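Local atomic coordinates of mandelate racemase / muconate lactonizing enzyme family protein (Agrobacterium tumefaciens, PDB entry 4DXK), a protein that probably acts as a lyase or racemase on an unidentified substrate, as a metal-binding member of the mandelate racemase branch of the enolase superfamily. Residues E181-Q186 and S219-L224; G73-G78 and L270-A275. All coordinates share one frame; numbering follows the deposited sequence.

Contact 1 (E181-Q186 and S219-L224); sequences EKTRGQ and SMWQLL
The six-membered ring of Trp221 packs against the backbone of Gly185, with CE3 3.5 Å from Gly185 O. Trp221 CZ3 comes close to Gly185 CA. The indole is also packed by Ala179 and Ala180 of helix 177-183 and by Ala226 and Ile229 of helix 223-232. The other flat groups are the amides of Gln186 and Gln222, whose planes are 23° apart. They do not bond to each other directly. Gln186 NE2 lies 3.4 Å from the methylene Gln222 CG, and one water accepts from Gln186 NE2 and donates to Gln222 OE1. Gln186 bends at chi2 (-74°), which turns CD toward Gln222.

The contact joins two beta-to-alpha loop regions of the enolase-type barrel, following the neighbouring strands 170-173 and 212-216. Helix 177-183 ends in a Schellman motif at Arg184, and a type I' turn runs from Thr183 to Gln186. The turn presents Gly185 O to Gln222 N, the N-cap residue of helix 223-232. The bond from Gln222 N to Gly185 O is 2.9 Å long and nearly straight, 172° at the hydrogen. Gly185 CA also makes a CH...O contact of 3.2 Å with Met220 O; a beta carbon on Gly185 would clash with that oxygen. A second water donates to Arg184 O and Met220 O and accepts from Gln222 NE2. At the exposed margin, in one of its two conformers, Met220 brings CE to 3.5 Å from Glu181 CG. In one of two conformers, Arg184 NH1 forms a salt bridge with Asp67 of a neighbouring subunit.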
loop_
_atom_site.group_PDB
_atom_site.type_symbol
_atom_site.label_atom_id
_atom_site.label_comp_id
_atom_site.label_asym_id
_atom_site.label_seq_id
_atom_site.Cartn_x
_atom_site.Cartn_y
_atom_site.Cartn_z
ATOM N N GLU A 181 -21.987 -13.827 25.716
ATOM C CA GLU A 181 -22.046 -15.229 26.103
ATOM C C GLU A 181 -23.200 -15.956 25.415
ATOM O O GLU A 181 -23.077 -17.127 25.049
ATOM C CB GLU A 181 -22.140 -15.354 27.626
ATOM C CG GLU A 181 -20.831 -15.030 28.329
ATOM C CD GLU A 181 -21.015 -14.469 29.731
ATOM O OE1 GLU A 181 -22.163 -14.422 30.217
ATOM O OE2 GLU A 181 -20.001 -14.067 30.343
ATOM N N LYS A 182 -24.325 -15.267 25.244
ATOM C CA LYS A 182 -25.509 -15.867 24.625
ATOM C C LYS A 182 -25.263 -16.398 23.214
ATOM O O LYS A 182 -25.825 -17.420 22.819
ATOM C CB LYS A 182 -26.661 -14.864 24.577
ATOM C CG LYS A 182 -27.273 -14.526 25.918
ATOM C CD LYS A 182 -28.276 -13.387 25.794
ATOM C CE LYS A 182 -29.227 -13.601 24.629
ATOM N NZ LYS A 182 -30.490 -12.819 24.784
ATOM N N THR A 183 -24.437 -15.693 22.449
ATOM C CA THR A 183 -24.239 -16.032 21.040
ATOM C C THR A 183 -22.778 -16.332 20.696
ATOM O O THR A 183 -22.410 -16.376 19.518
ATOM C CB THR A 183 -24.701 -14.873 20.137
ATOM O OG1 THR A 183 -23.871 -13.729 20.390
ATOM C CG2 THR A 183 -26.175 -14.516 20.402
ATOM N N ARG A 184 -21.952 -16.529 21.721
ATOM C CA ARG A 184 -20.506 -16.673 21.545
ATOM C C ARG A 184 -19.940 -15.498 20.733
ATOM O O ARG A 184 -19.018 -15.675 19.926
ATOM C CB ARG A 184 -20.135 -18.025 20.901
ATOM C CG ARG A 184 -20.747 -19.275 21.558
ATOM C CD ARG A 184 -20.341 -19.479 23.018
ATOM N NE ARG A 184 -18.918 -19.784 23.210
ATOM C CZ ARG A 184 -18.383 -21.006 23.179
ATOM N NH1 ARG A 184 -17.080 -21.160 23.382
ATOM N NH2 ARG A 184 -19.138 -22.076 22.943
ATOM N N GLY A 185 -20.499 -14.302 20.940
ATOM C CA GLY A 185 -20.006 -13.112 20.278
ATOM C C GLY A 185 -20.270 -12.989 18.788
ATOM O O GLY A 185 -19.690 -12.117 18.143
ATOM N N GLN A 186 -21.161 -13.811 18.235
ATOM C CA GLN A 186 -21.423 -13.741 16.797
ATOM C C GLN A 186 -22.471 -12.697 16.442
ATOM O O GLN A 186 -22.529 -12.229 15.302
ATOM C CB GLN A 186 -21.856 -15.099 16.238
ATOM C CG GLN A 186 -20.738 -16.152 16.185
ATOM C CD GLN A 186 -19.676 -15.931 15.070
ATOM O OE1 GLN A 186 -19.880 -15.177 14.099
ATOM N NE2 GLN A 186 -18.541 -16.607 15.214
ATOM N N SER A 219 -12.585 -9.276 24.874
ATOM C CA SER A 219 -12.326 -10.014 23.629
ATOM C C SER A 219 -13.425 -10.999 23.254
ATOM O O SER A 219 -13.155 -12.008 22.603
ATOM C CB SER A 219 -10.973 -10.734 23.675
ATOM O OG SER A 219 -9.934 -9.768 23.605
ATOM N N MET A 220 -14.659 -10.693 23.637
ATOM C CA MET A 220 -15.741 -11.664 23.489
ATOM C C MET A 220 -16.523 -11.595 22.178
ATOM O O MET A 220 -17.362 -12.455 21.922
ATOM C CB MET A 220 -16.694 -11.570 24.679
ATOM C CG MET A 220 -15.984 -11.755 26.013
ATOM S SD MET A 220 -17.083 -11.718 27.435
ATOM C CE MET A 220 -18.086 -13.157 27.101
ATOM N N TRP A 221 -16.242 -10.602 21.338
ATOM C CA TRP A 221 -17.026 -10.379 20.121
ATOM C C TRP A 221 -16.261 -10.651 18.840
ATOM O O TRP A 221 -15.053 -10.410 18.760
ATOM C CB TRP A 221 -17.531 -8.932 20.097
ATOM C CG TRP A 221 -18.491 -8.667 21.197
ATOM C CD1 TRP A 221 -18.222 -8.112 22.413
ATOM C CD2 TRP A 221 -19.876 -8.998 21.203
ATOM N NE1 TRP A 221 -19.372 -8.057 23.177
ATOM C CE2 TRP A 221 -20.398 -8.607 22.452
ATOM C CE3 TRP A 221 -20.728 -9.605 20.276
ATOM C CZ2 TRP A 221 -21.741 -8.781 22.783
ATOM C CZ3 TRP A 221 -22.052 -9.781 20.609
ATOM C CH2 TRP A 221 -22.546 -9.376 21.854
ATOM N N GLN A 222 -16.979 -11.141 17.829
ATOM C CA GLN A 222 -16.482 -11.163 16.464
ATOM C C GLN A 222 -16.529 -9.750 15.866
ATOM O O GLN A 222 -17.088 -8.833 16.469
ATOM C CB GLN A 222 -17.264 -12.170 15.615
ATOM C CG GLN A 222 -17.175 -13.595 16.152
ATOM C CD GLN A 222 -15.755 -14.100 16.159
ATOM O OE1 GLN A 222 -15.099 -14.141 15.120
ATOM N NE2 GLN A 222 -15.258 -14.466 17.333
ATOM N N LEU A 223 -15.944 -9.569 14.687
ATOM C CA LEU A 223 -15.722 -8.223 14.150
ATOM C C LEU A 223 -16.994 -7.448 13.858
ATOM O O LEU A 223 -17.100 -6.269 14.214
ATOM C CB LEU A 223 -14.848 -8.272 12.900
ATOM C CG LEU A 223 -14.592 -6.911 12.248
ATOM C CD1 LEU A 223 -13.786 -6.001 13.160
ATOM C CD2 LEU A 223 -13.883 -7.084 10.913
ATOM N N LEU A 224 -17.947 -8.086 13.193
ATOM C CA LEU A 224 -19.151 -7.357 12.797
ATOM C C LEU A 224 -19.997 -6.851 13.980
ATOM O O LEU A 224 -20.321 -5.671 14.037
ATOM C CB LEU A 224 -19.987 -8.139 11.780
ATOM C CG LEU A 224 -19.252 -8.521 10.492
ATOM C CD1 LEU A 224 -20.224 -9.226 9.562
ATOM C CD2 LEU A 224 -18.631 -7.314 9.802
HETATM O O HOH W 1 -16.618 -14.301 19.772
HETATM O O HOH W 2 -16.319 -15.897 13.257
#

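Contact 2 (G73-G78 and L270-A275); sequences GFRSSG and LGSRWA
Arg75 lays its guanidinium over the methyl of Ala275. Ala275 CB sits over the centre of one face, 3.9 Å from Arg75 CZ. Nearer the backbone, Arg75 CG packs against Gly271 O and Ser272 OG, each at 3.8 Å. CG stands anti to the backbone N (chi1 -169°), which directs it to these two oxygens.

The backbones meet through two CH...O contacts running in opposite directions. Arg75 CA approaches Gly271 O at 3.4 Å, and Gly271 CA approaches Ser76 O at 3.5 Å. The second is nearly straight, 171° at the hydrogen. Gly271 has no beta carbon, and one would clash with Ser76 O. A water accepts from Gly271 N and donates weakly to Arg75 O.

Each segment has a serine that braces its own backbone. Ser272 OG donates to Gly271 O at 2.6 Å, in the carbonyl plane and on a lone pair, and accepts weakly from Trp274 N. Ser76 OG donates to Gly73 O from above the carbonyl plane. Ser76 OG also accepts from Gly78 N at 3.1 Å, closing an ST turn; Gly78 is the N-cap of helix 79-99.

Further out, Arg75 NH2 forms a salt bridge with Asp278 in the same helix as Ala275. Ser77 OG bonds to Thr269 O of its own chain and to Gly73 N of a neighbouring subunit. The loop 73-78 of the N-terminal capping domain thus packs on the start of helix 272-281, just after barrel strand 264-266, the domain arrangement characteristic of the enolase superfamily.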
loop_
_atom_site.group_PDB
_atom_site.type_symbol
_atom_site.label_atom_id
_atom_site.label_comp_id
_atom_site.label_asym_id
_atom_site.label_seq_id
_atom_site.Cartn_x
_atom_site.Cartn_y
_atom_site.Cartn_z
ATOM N N GLY A 73 5.769 -21.026 22.696
ATOM C CA GLY A 73 5.013 -20.288 23.697
ATOM C C GLY A 73 5.402 -18.833 23.870
ATOM O O GLY A 73 4.889 -18.154 24.763
ATOM N N PHE A 74 6.282 -18.343 23.008
ATOM C CA PHE A 74 6.730 -16.955 23.015
ATOM C C PHE A 74 5.645 -16.051 22.393
ATOM O O PHE A 74 4.681 -16.534 21.798
ATOM C CB PHE A 74 8.045 -16.865 22.225
ATOM C CG PHE A 74 7.903 -17.320 20.815
ATOM C CD1 PHE A 74 7.497 -16.442 19.820
ATOM C CD2 PHE A 74 8.110 -18.655 20.479
ATOM C CE1 PHE A 74 7.318 -16.869 18.517
ATOM C CE2 PHE A 74 7.936 -19.082 19.178
ATOM C CZ PHE A 74 7.536 -18.199 18.194
ATOM N N ARG A 75 5.828 -14.735 22.518
ATOM C CA ARG A 75 4.906 -13.743 21.956
ATOM C C ARG A 75 3.466 -14.099 22.325
ATOM O O ARG A 75 2.573 -14.142 21.478
ATOM C CB ARG A 75 5.086 -13.615 20.438
ATOM C CG ARG A 75 4.363 -12.413 19.813
ATOM C CD ARG A 75 3.641 -12.847 18.558
ATOM N NE ARG A 75 2.940 -11.765 17.858
ATOM C CZ ARG A 75 1.643 -11.499 17.991
ATOM N NH1 ARG A 75 0.890 -12.214 18.823
ATOM N NH2 ARG A 75 1.100 -10.514 17.284
ATOM N N SER A 76 3.256 -14.351 23.612
ATOM C CA SER A 76 1.956 -14.778 24.088
ATOM C C SER A 76 1.821 -14.440 25.555
ATOM O O SER A 76 2.767 -13.970 26.195
ATOM C CB SER A 76 1.783 -16.276 23.892
ATOM O OG SER A 76 2.358 -16.988 24.971
ATOM N N SER A 77 0.629 -14.697 26.084
ATOM C CA SER A 77 0.351 -14.565 27.512
ATOM C C SER A 77 0.134 -15.943 28.149
ATOM O O SER A 77 -0.551 -16.061 29.160
ATOM C CB SER A 77 -0.857 -13.655 27.726
ATOM O OG SER A 77 -1.929 -14.057 26.891
ATOM N N GLY A 78 0.736 -16.973 27.555
ATOM C CA GLY A 78 0.622 -18.336 28.059
ATOM C C GLY A 78 1.413 -18.596 29.331
ATOM O O GLY A 78 2.086 -17.717 29.874
ATOM N N LEU A 270 -1.879 -9.505 25.204
ATOM C CA LEU A 270 -0.736 -9.608 24.302
ATOM C C LEU A 270 0.569 -9.692 25.076
ATOM O O LEU A 270 0.735 -9.023 26.107
ATOM C CB LEU A 270 -0.676 -8.391 23.365
ATOM C CG LEU A 270 -1.772 -8.326 22.301
ATOM C CD1 LEU A 270 -1.725 -6.983 21.588
ATOM C CD2 LEU A 270 -1.658 -9.468 21.293
ATOM N N GLY A 271 1.511 -10.479 24.569
ATOM C CA GLY A 271 2.798 -10.637 25.224
ATOM C C GLY A 271 4.004 -10.315 24.360
ATOM O O GLY A 271 4.043 -10.662 23.177
ATOM N N SER A 272 4.966 -9.647 24.992
ATOM C CA SER A 272 6.285 -9.306 24.435
ATOM C C SER A 272 6.214 -8.066 23.556
ATOM O O SER A 272 5.176 -7.730 22.967
ATOM C CB SER A 272 6.936 -10.460 23.655
ATOM O OG SER A 272 6.531 -10.458 22.290
ATOM N N ARG A 273 7.342 -7.390 23.422
ATOM C CA ARG A 273 7.329 -6.198 22.605
ATOM C C ARG A 273 7.014 -6.488 21.143
ATOM O O ARG A 273 6.565 -5.595 20.427
ATOM C CB ARG A 273 8.620 -5.417 22.779
ATOM C CG ARG A 273 9.738 -5.890 21.956
ATOM C CD ARG A 273 11.023 -5.236 22.474
ATOM N NE ARG A 273 11.604 -6.054 23.532
ATOM C CZ ARG A 273 12.903 -6.159 23.755
ATOM N NH1 ARG A 273 13.765 -5.414 23.071
ATOM N NH2 ARG A 273 13.327 -6.993 24.679
ATOM N N TRP A 274 7.229 -7.727 20.704
ATOM C CA TRP A 274 6.956 -8.095 19.320
ATOM C C TRP A 274 5.460 -8.080 19.013
ATOM O O TRP A 274 5.050 -7.672 17.917
ATOM C CB TRP A 274 7.628 -9.438 18.970
ATOM C CG TRP A 274 9.122 -9.272 18.939
ATOM C CD1 TRP A 274 9.883 -8.957 17.852
ATOM C CD2 TRP A 274 10.023 -9.328 20.055
ATOM N NE1 TRP A 274 11.196 -8.825 18.218
ATOM C CE2 TRP A 274 11.311 -9.040 19.565
ATOM C CE3 TRP A 274 9.870 -9.599 21.418
ATOM C CZ2 TRP A 274 12.441 -9.020 20.390
ATOM C CZ3 TRP A 274 10.991 -9.573 22.238
ATOM C CH2 TRP A 274 12.262 -9.293 21.718
ATOM N N ALA A 275 4.634 -8.490 19.969
ATOM C CA ALA A 275 3.188 -8.372 19.785
ATOM C C ALA A 275 2.763 -6.913 19.690
ATOM O O ALA A 275 1.857 -6.562 18.934
ATOM C CB ALA A 275 2.427 -9.077 20.908
HETATM O O HOH W 3 0.771 -11.955 22.253
#

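Contact 2 is buried and lies nearer the centre of the chain; contact 1 is only partly buried and reaches the surface. They share no helix or strand, and their nearest atoms are about 8 Å apart. Contact 1 stays inside the barrel domain and joins two successive beta-to-alpha connections. Contact 2 joins the N-terminal domain to the barrel. A direct backbone hydrogen bond spans contact 1, with water-bridged amides beside it. Contact 2 relies on CH...O contacts, a guanidinium over a methyl and one bridging water. In both, a glycine brings the backbones close. Neighbouring subunits reach residues of both contacts.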